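PDB 3IRB: DNA-binding protein, which is of unknown function but binds a zinc ion and, with its zinc-ribbon and OB-fold domains, may bind acyl-CoA. Local coordinates for residues G30-Q35 / V58-Y63; S48-C53 / C67-E72; E81-S86 / R109-E114. All blocks are in the same frame, centred on the assembly; numbering follows the deposited sequence. Where two conformers were deposited one is given.

Contact 1 (G30-Q35 / V58-Y63); sequences GPAGEQ and VPARSY. With SO4 (sulfate ion), chain G.
Ala32, near the start of helix 30-41, presses its methyl group into the backbone of the loop at Ala60, Arg61 and Ser62. The van der Waals contacts centre on one atom: Ala32 CB lies 3.3 Å from Arg61 C and 3.6 Å from Ala60 O. Two side-chain carbons flank the same methyl, Ala60 CB at 4.1 Å from Ala32 CB and Ser62 CB at 3.9 Å from it. Ala60 CB also approaches the helix backbone, 3.7 Å from Ala32 O. The two segments thus meet through small side chains and main chain, and the helix can lie close to the loop. The polar end of Arg61 turns away instead: the side chain leaves the interface, bends at chi3 (79°), and presents the edge of its guanidinium to a sulfate ion, probably from the crystallisation liquor. NH1 of Arg61 donates to both O2 and O4 of the sulfate, and Arg61 NH2 to O4 at 2.9 Å. The loop, which follows strand 56-58 and opens with a cis peptide before Pro59, is tied to strand 46-49 by a hydrogen bond from Ser48 OG to Arg61 O, while Tyr74 of strand 69-76 packs on Pro31, Ala32 and Gln35 of the helix.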
# COMPACT_ATOMS: atom_id res chain seq x y z
N GLY A 30 3.86 16.52 4.41
CA GLY A 30 4.76 16.46 5.53
C GLY A 30 6.04 15.68 5.27
O GLY A 30 6.20 15.05 4.23
N PRO A 31 6.96 15.73 6.23
CA PRO A 31 8.29 15.13 6.03
C PRO A 31 8.24 13.59 5.94
O PRO A 31 9.05 13.01 5.23
CB PRO A 31 9.09 15.61 7.26
CG PRO A 31 8.05 16.02 8.28
CD PRO A 31 6.89 16.54 7.45
N ALA A 32 7.29 12.96 6.64
CA ALA A 32 7.15 11.50 6.60
C ALA A 32 6.68 11.04 5.23
O ALA A 32 7.21 10.08 4.66
CB ALA A 32 6.19 11.00 7.71
N GLY A 33 5.70 11.75 4.69
CA GLY A 33 5.27 11.60 3.32
C GLY A 33 6.40 11.69 2.33
O GLY A 33 6.50 10.86 1.43
N GLU A 34 7.27 12.67 2.52
CA GLU A 34 8.42 12.85 1.65
C GLU A 34 9.36 11.63 1.76
O GLU A 34 9.79 11.12 0.73
CB GLU A 34 9.14 14.19 1.92
N GLN A 35 9.63 11.15 2.97
CA GLN A 35 10.47 9.95 3.16
C GLN A 35 9.85 8.75 2.48
O GLN A 35 10.53 7.97 1.83
CB GLN A 35 10.62 9.59 4.64
CG GLN A 35 11.60 10.42 5.45
CD GLN A 35 13.00 10.42 4.87
OE1 GLN A 35 13.63 9.38 4.73
NE2 GLN A 35 13.49 11.60 4.52
N VAL A 58 2.94 2.23 8.26
CA VAL A 58 3.18 2.32 6.82
C VAL A 58 1.87 2.80 6.17
O VAL A 58 0.80 2.35 6.56
CB VAL A 58 3.65 0.96 6.24
CG1 VAL A 58 2.52 -0.10 6.26
CG2 VAL A 58 4.26 1.15 4.84
N PRO A 59 1.94 3.78 5.25
CA PRO A 59 3.11 4.61 4.90
C PRO A 59 3.58 5.40 6.12
O PRO A 59 2.84 5.54 7.11
CB PRO A 59 2.58 5.56 3.82
CG PRO A 59 1.38 4.81 3.23
CD PRO A 59 0.78 4.07 4.39
N ALA A 60 4.84 5.81 6.10
CA ALA A 60 5.42 6.58 7.19
C ALA A 60 4.52 7.75 7.59
O ALA A 60 3.92 8.42 6.74
CB ALA A 60 6.77 7.08 6.81
N ARG A 61 4.45 8.03 8.87
CA ARG A 61 3.70 9.18 9.31
C ARG A 61 4.44 9.97 10.37
O ARG A 61 5.33 9.45 11.02
CB ARG A 61 2.29 8.78 9.75
CG ARG A 61 2.19 7.93 10.94
CD ARG A 61 0.71 7.73 11.32
NE ARG A 61 0.01 6.74 10.53
CZ ARG A 61 -1.17 6.21 10.87
NH1 ARG A 61 -1.77 6.56 12.01
NH2 ARG A 61 -1.75 5.30 10.10
N SER A 62 4.09 11.24 10.50
CA SER A 62 4.89 12.15 11.29
C SER A 62 4.31 12.36 12.69
O SER A 62 4.90 13.04 13.51
CB SER A 62 5.00 13.46 10.52
OG SER A 62 3.72 14.00 10.32
N TYR A 63 3.15 11.75 12.96
CA TYR A 63 2.44 11.91 14.23
C TYR A 63 1.82 10.60 14.67
O TYR A 63 1.30 9.84 13.85
CB TYR A 63 1.32 12.93 14.08
CG TYR A 63 0.68 13.38 15.40
CD1 TYR A 63 1.41 14.04 16.34
CD2 TYR A 63 -0.66 13.14 15.65
CE1 TYR A 63 0.84 14.47 17.54
CE2 TYR A 63 -1.25 13.55 16.85
CZ TYR A 63 -0.50 14.21 17.78
OH TYR A 63 -1.06 14.64 18.96
S SO4 G . -5.13 5.15 12.56
O1 SO4 G . -5.29 4.08 13.54
O2 SO4 G . -4.63 6.34 13.26
O3 SO4 G . -6.38 5.41 11.89
O4 SO4 G . -4.20 4.70 11.54

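Contact 2 (S48-C53 / C67-E72); sequences SKCSKC and CFVKIE. With ZN (zinc ion), chain C.
Cys50 and Ile71 bring the two antiparallel segments to a CA-CA separation of 5.1 Å, which widens to 6.8 Å between Lys52 CA and Cys67 CA as the chains part around the metal. This is a zinc ribbon, with Cys50 and Cys53 supplied by one CxxC knuckle and Cys67 by the other, whose Cys64 completes the four-thiolate site. Cys50 SG, Cys53 SG and Cys67 SG bind the zinc ion, Cys67 SG at 2.3 Å; Cys67 SG, anti to its own carbonyl carbon (chi1 -60°), also packs 3.5 Å from Cys53 CB and lies against Lys52 CB. The backbone N of Cys53 donates to Cys50 SG, and Lys52 N does so weakly, which would help to disperse the charge of that thiolate. Val69 CG2 closes on Cys50 SG from the second segment. Farther from the metal, Ile71 packs on the strand end: its CG2 rests 3.4 Å from Lys49 O and 3.6 Å from Ser48 CB, and its CD1 meets Cys50 CB. Waters link the segments: one joins Ser51 N to Lys70 O, and another accepts from Lys52 NZ and donates to Cys67 O, 2.6 Å from that oxygen.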
# COMPACT_ATOMS: atom_id res chain seq x y z
N SER A 48 7.45 4.67 9.63
CA SER A 48 7.98 5.43 10.75
C SER A 48 7.64 4.72 12.05
O SER A 48 6.65 3.96 12.13
CB SER A 48 7.42 6.84 10.73
OG SER A 48 6.05 6.82 10.94
N LYS A 49 8.44 4.98 13.08
CA LYS A 49 8.30 4.26 14.33
C LYS A 49 8.19 5.22 15.47
O LYS A 49 9.12 5.98 15.74
CB LYS A 49 9.47 3.30 14.55
CG LYS A 49 9.39 2.54 15.87
CD LYS A 49 10.61 1.61 16.09
CE LYS A 49 10.34 0.65 17.25
NZ LYS A 49 11.45 -0.30 17.47
N CYS A 50 7.05 5.19 16.15
CA CYS A 50 6.84 6.02 17.33
C CYS A 50 7.75 5.56 18.46
O CYS A 50 7.80 4.38 18.81
CB CYS A 50 5.38 5.99 17.81
SG CYS A 50 5.05 6.90 19.27
N SER A 51 8.50 6.49 19.02
CA SER A 51 9.45 6.16 20.06
C SER A 51 8.75 5.90 21.38
O SER A 51 9.33 5.30 22.28
CB SER A 51 10.48 7.27 20.22
OG SER A 51 11.22 7.43 19.02
N LYS A 52 7.52 6.40 21.51
CA LYS A 52 6.81 6.27 22.78
C LYS A 52 6.10 4.94 22.93
O LYS A 52 6.11 4.36 24.02
CB LYS A 52 5.80 7.40 22.98
CG LYS A 52 5.43 7.52 24.46
CD LYS A 52 4.85 8.85 24.86
CE LYS A 52 4.88 8.98 26.39
NZ LYS A 52 3.82 9.91 26.90
N CYS A 53 5.51 4.43 21.84
CA CYS A 53 4.81 3.13 21.91
C CYS A 53 5.43 2.06 21.03
O CYS A 53 5.02 0.89 21.07
CB CYS A 53 3.34 3.31 21.51
SG CYS A 53 3.08 3.80 19.77
N CYS A 67 -0.31 8.04 21.01
CA CYS A 67 0.48 8.69 22.06
C CYS A 67 0.37 10.22 22.09
O CYS A 67 0.81 10.82 23.06
CB CYS A 67 1.96 8.35 21.88
SG CYS A 67 2.33 6.58 21.98
N PHE A 68 -0.17 10.83 21.03
CA PHE A 68 -0.22 12.29 20.87
C PHE A 68 1.16 12.95 20.84
O PHE A 68 1.40 13.92 21.54
CB PHE A 68 -1.09 12.95 21.96
CG PHE A 68 -2.41 12.28 22.13
CD1 PHE A 68 -3.35 12.29 21.10
CD2 PHE A 68 -2.72 11.60 23.30
CE1 PHE A 68 -4.57 11.65 21.24
CE2 PHE A 68 -3.93 10.95 23.45
CZ PHE A 68 -4.86 10.98 22.42
N VAL A 69 2.07 12.37 20.05
CA VAL A 69 3.44 12.84 19.93
C VAL A 69 3.91 12.72 18.49
O VAL A 69 3.44 11.85 17.71
CB VAL A 69 4.43 12.04 20.82
CG1 VAL A 69 4.08 12.16 22.30
CG2 VAL A 69 4.47 10.62 20.39
N LYS A 70 4.83 13.61 18.15
CA LYS A 70 5.53 13.60 16.87
C LYS A 70 6.37 12.31 16.72
O LYS A 70 6.93 11.80 17.70
CB LYS A 70 6.45 14.85 16.79
CG LYS A 70 6.52 15.51 15.44
CD LYS A 70 7.48 14.82 14.47
CE LYS A 70 7.20 15.20 13.02
N ILE A 71 6.44 11.79 15.49
CA ILE A 71 7.31 10.66 15.15
C ILE A 71 8.48 11.18 14.31
O ILE A 71 8.26 11.82 13.28
CB ILE A 71 6.55 9.61 14.33
CG1 ILE A 71 5.30 9.12 15.10
CG2 ILE A 71 7.48 8.40 13.93
CD1 ILE A 71 4.48 8.04 14.35
N GLU A 72 9.69 10.84 14.71
CA GLU A 72 10.92 11.29 14.03
C GLU A 72 11.74 10.18 13.38
O GLU A 72 12.60 10.46 12.53
CB GLU A 72 11.84 11.96 15.06
CG GLU A 72 11.14 12.93 16.00
CD GLU A 72 11.09 14.34 15.47
OE1 GLU A 72 11.31 14.55 14.26
OE2 GLU A 72 10.83 15.25 16.29
ZN ZN C . 2.92 6.09 19.82
O HOH W 1 10.10 8.46 16.42
O HOH W 2 7.46 9.27 18.72
O HOH W 3 1.33 9.76 25.43

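Contact 3 (E81-S86 / R109-E114); sequences EAYVDS and RFPNIE. With SO4 (sulfate ion), chain F.
Arg109 and Tyr83 pair their backbones as an antiparallel hydrogen-bonded pair, Tyr83 N to Arg109 O and Arg109 N to Tyr83 O, each 2.9 Å. Their side chains run side by side on one face of the sheet, the ring and guanidinium planes 39° apart. Arg109 CB touches Tyr83 CZ and, at 3.6 Å, Tyr83 OH, while Asp85 flanks the same chain, its OD2 3.5 Å from Arg109 CD. Past a bend at chi3 (74°), Arg109 NE bonds to Gly115 O, NH2 reaches Ile113 O at 3.1 Å, and NH1 bonds weakly to a sulfate ion, probably from the crystallisation liquor. An alanine in place of Arg109 would probably leave Ile113 O and Gly115 O without these donors and open a gap beside Asp85. Pro111 meets the Tyr83 ring with its N at the edge and CD 4.0 Å from Tyr83 CE1; that CD sits 3.3 Å from Glu81 O. A water over the guanidinium joins Tyr83 OH to Phe110 O; Phe110 begins a type II turn ending at Ile113. It connects strands 98-109 and 114-123 in the OB-fold domain, where strand 83-92 pairs with 98-109, Ala82 packs on Ile108 and Phe110 on Ile77.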
# COMPACT_ATOMS: atom_id res chain seq x y z
N GLU A 81 8.16 -9.57 3.33
CA GLU A 81 7.15 -10.10 4.23
C GLU A 81 5.73 -9.62 3.95
O GLU A 81 4.82 -9.86 4.76
CB GLU A 81 7.52 -9.79 5.69
CG GLU A 81 8.80 -10.45 6.13
CD GLU A 81 9.14 -10.19 7.59
OE1 GLU A 81 8.56 -9.26 8.20
OE2 GLU A 81 10.01 -10.91 8.12
N ALA A 82 5.53 -8.95 2.81
CA ALA A 82 4.20 -8.46 2.42
C ALA A 82 3.21 -9.61 2.24
O ALA A 82 3.54 -10.64 1.63
CB ALA A 82 4.25 -7.65 1.11
N TYR A 83 1.99 -9.41 2.74
CA TYR A 83 0.92 -10.39 2.54
C TYR A 83 -0.40 -9.74 2.24
O TYR A 83 -0.64 -8.55 2.53
CB TYR A 83 0.80 -11.34 3.74
CG TYR A 83 0.28 -10.66 4.97
CD1 TYR A 83 1.14 -10.01 5.82
CD2 TYR A 83 -1.06 -10.68 5.25
CE1 TYR A 83 0.67 -9.40 6.97
CE2 TYR A 83 -1.56 -10.06 6.38
CZ TYR A 83 -0.68 -9.43 7.23
OH TYR A 83 -1.18 -8.82 8.31
N VAL A 84 -1.26 -10.52 1.61
CA VAL A 84 -2.57 -10.08 1.24
C VAL A 84 -3.47 -10.19 2.48
O VAL A 84 -3.69 -11.28 3.02
CB VAL A 84 -3.17 -10.91 0.08
CG1 VAL A 84 -4.61 -10.45 -0.22
CG2 VAL A 84 -2.28 -10.84 -1.15
N ASP A 85 -4.00 -9.06 2.92
CA ASP A 85 -4.88 -9.03 4.10
C ASP A 85 -6.35 -9.22 3.75
O ASP A 85 -7.11 -9.85 4.50
CB ASP A 85 -4.65 -7.72 4.85
CG ASP A 85 -5.32 -7.70 6.20
OD1 ASP A 85 -5.17 -8.68 6.95
OD2 ASP A 85 -6.02 -6.70 6.47
N SER A 86 -6.74 -8.67 2.62
CA SER A 86 -8.14 -8.68 2.12
C SER A 86 -8.11 -8.09 0.73
O SER A 86 -7.12 -7.43 0.33
CB SER A 86 -9.07 -7.86 3.02
OG SER A 86 -8.55 -6.57 3.18
N ARG A 109 -0.37 -5.93 3.71
CA ARG A 109 0.18 -5.60 5.03
C ARG A 109 1.49 -6.29 5.28
O ARG A 109 1.93 -7.14 4.52
CB ARG A 109 -0.80 -5.97 6.14
CG ARG A 109 -2.11 -5.15 6.10
CD ARG A 109 -2.93 -5.34 7.34
NE ARG A 109 -2.32 -4.61 8.45
CZ ARG A 109 -2.68 -4.71 9.72
NH1 ARG A 109 -3.68 -5.51 10.09
NH2 ARG A 109 -2.03 -3.99 10.63
N PHE A 110 2.11 -5.94 6.41
CA PHE A 110 3.37 -6.53 6.83
C PHE A 110 3.20 -6.90 8.29
O PHE A 110 2.63 -6.11 9.05
CB PHE A 110 4.51 -5.51 6.67
CG PHE A 110 4.64 -4.95 5.29
CD1 PHE A 110 3.89 -3.88 4.91
CD2 PHE A 110 5.49 -5.54 4.37
CE1 PHE A 110 3.97 -3.38 3.62
CE2 PHE A 110 5.59 -5.04 3.08
CZ PHE A 110 4.81 -3.97 2.71
N PRO A 111 3.71 -8.06 8.70
CA PRO A 111 3.56 -8.51 10.10
C PRO A 111 4.05 -7.45 11.10
O PRO A 111 5.14 -6.91 10.94
CB PRO A 111 4.43 -9.76 10.19
CG PRO A 111 4.90 -10.06 8.82
CD PRO A 111 4.53 -8.98 7.89
N ASN A 112 3.22 -7.15 12.09
CA ASN A 112 3.56 -6.29 13.24
C ASN A 112 3.72 -4.83 12.88
O ASN A 112 4.27 -4.04 13.67
CB ASN A 112 4.80 -6.82 13.97
CG ASN A 112 4.66 -8.28 14.36
OD1 ASN A 112 3.58 -8.72 14.78
ND2 ASN A 112 5.73 -9.04 14.19
N ILE A 113 3.22 -4.46 11.68
CA ILE A 113 3.26 -3.08 11.23
C ILE A 113 1.84 -2.57 11.06
O ILE A 113 0.99 -3.26 10.47
CB ILE A 113 4.06 -2.98 9.92
CG1 ILE A 113 5.54 -3.19 10.25
CG2 ILE A 113 3.86 -1.61 9.26
CD1 ILE A 113 6.32 -3.83 9.14
N GLU A 114 1.58 -1.38 11.60
CA GLU A 114 0.26 -0.75 11.47
C GLU A 114 0.06 -0.13 10.09
O GLU A 114 1.00 0.37 9.47
CB GLU A 114 0.03 0.29 12.57
CG GLU A 114 0.05 -0.31 13.98
CD GLU A 114 -1.11 0.13 14.89
OE1 GLU A 114 -1.93 1.00 14.49
OE2 GLU A 114 -1.20 -0.40 16.01
S SO4 F . -7.02 -4.83 9.06
O1 SO4 F . -6.16 -6.01 8.97
O2 SO4 F . -7.81 -4.69 7.83
O3 SO4 F . -6.15 -3.64 9.21
O4 SO4 F . -7.90 -5.01 10.22
O HOH W 4 0.07 -6.68 9.77

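How the contacts relate
Contacts 1 and 2 interlock: their segments alternate along the chain, their centres lie 12 Å apart, and they touch directly. Ser62 O and Ile71 N lie 2.8 Å apart, a probable hydrogen bond, so the loop of contact 1 is joined to strand 69-76 of contact 2. Contact 2 carries the zinc site, and Arg61's side chain in contact 1 is about 9 Å from the zinc ion. Contact 3 follows in the OB-fold domain, 18 Å from contact 1 between centres, yet touches it through Val58: Val58 N is 2.9 Å from Glu114 O, and Val58 CG1 packs on Ile113 CG2. Contacts 2 and 3 do not touch, their nearest atoms being about 7 Å apart.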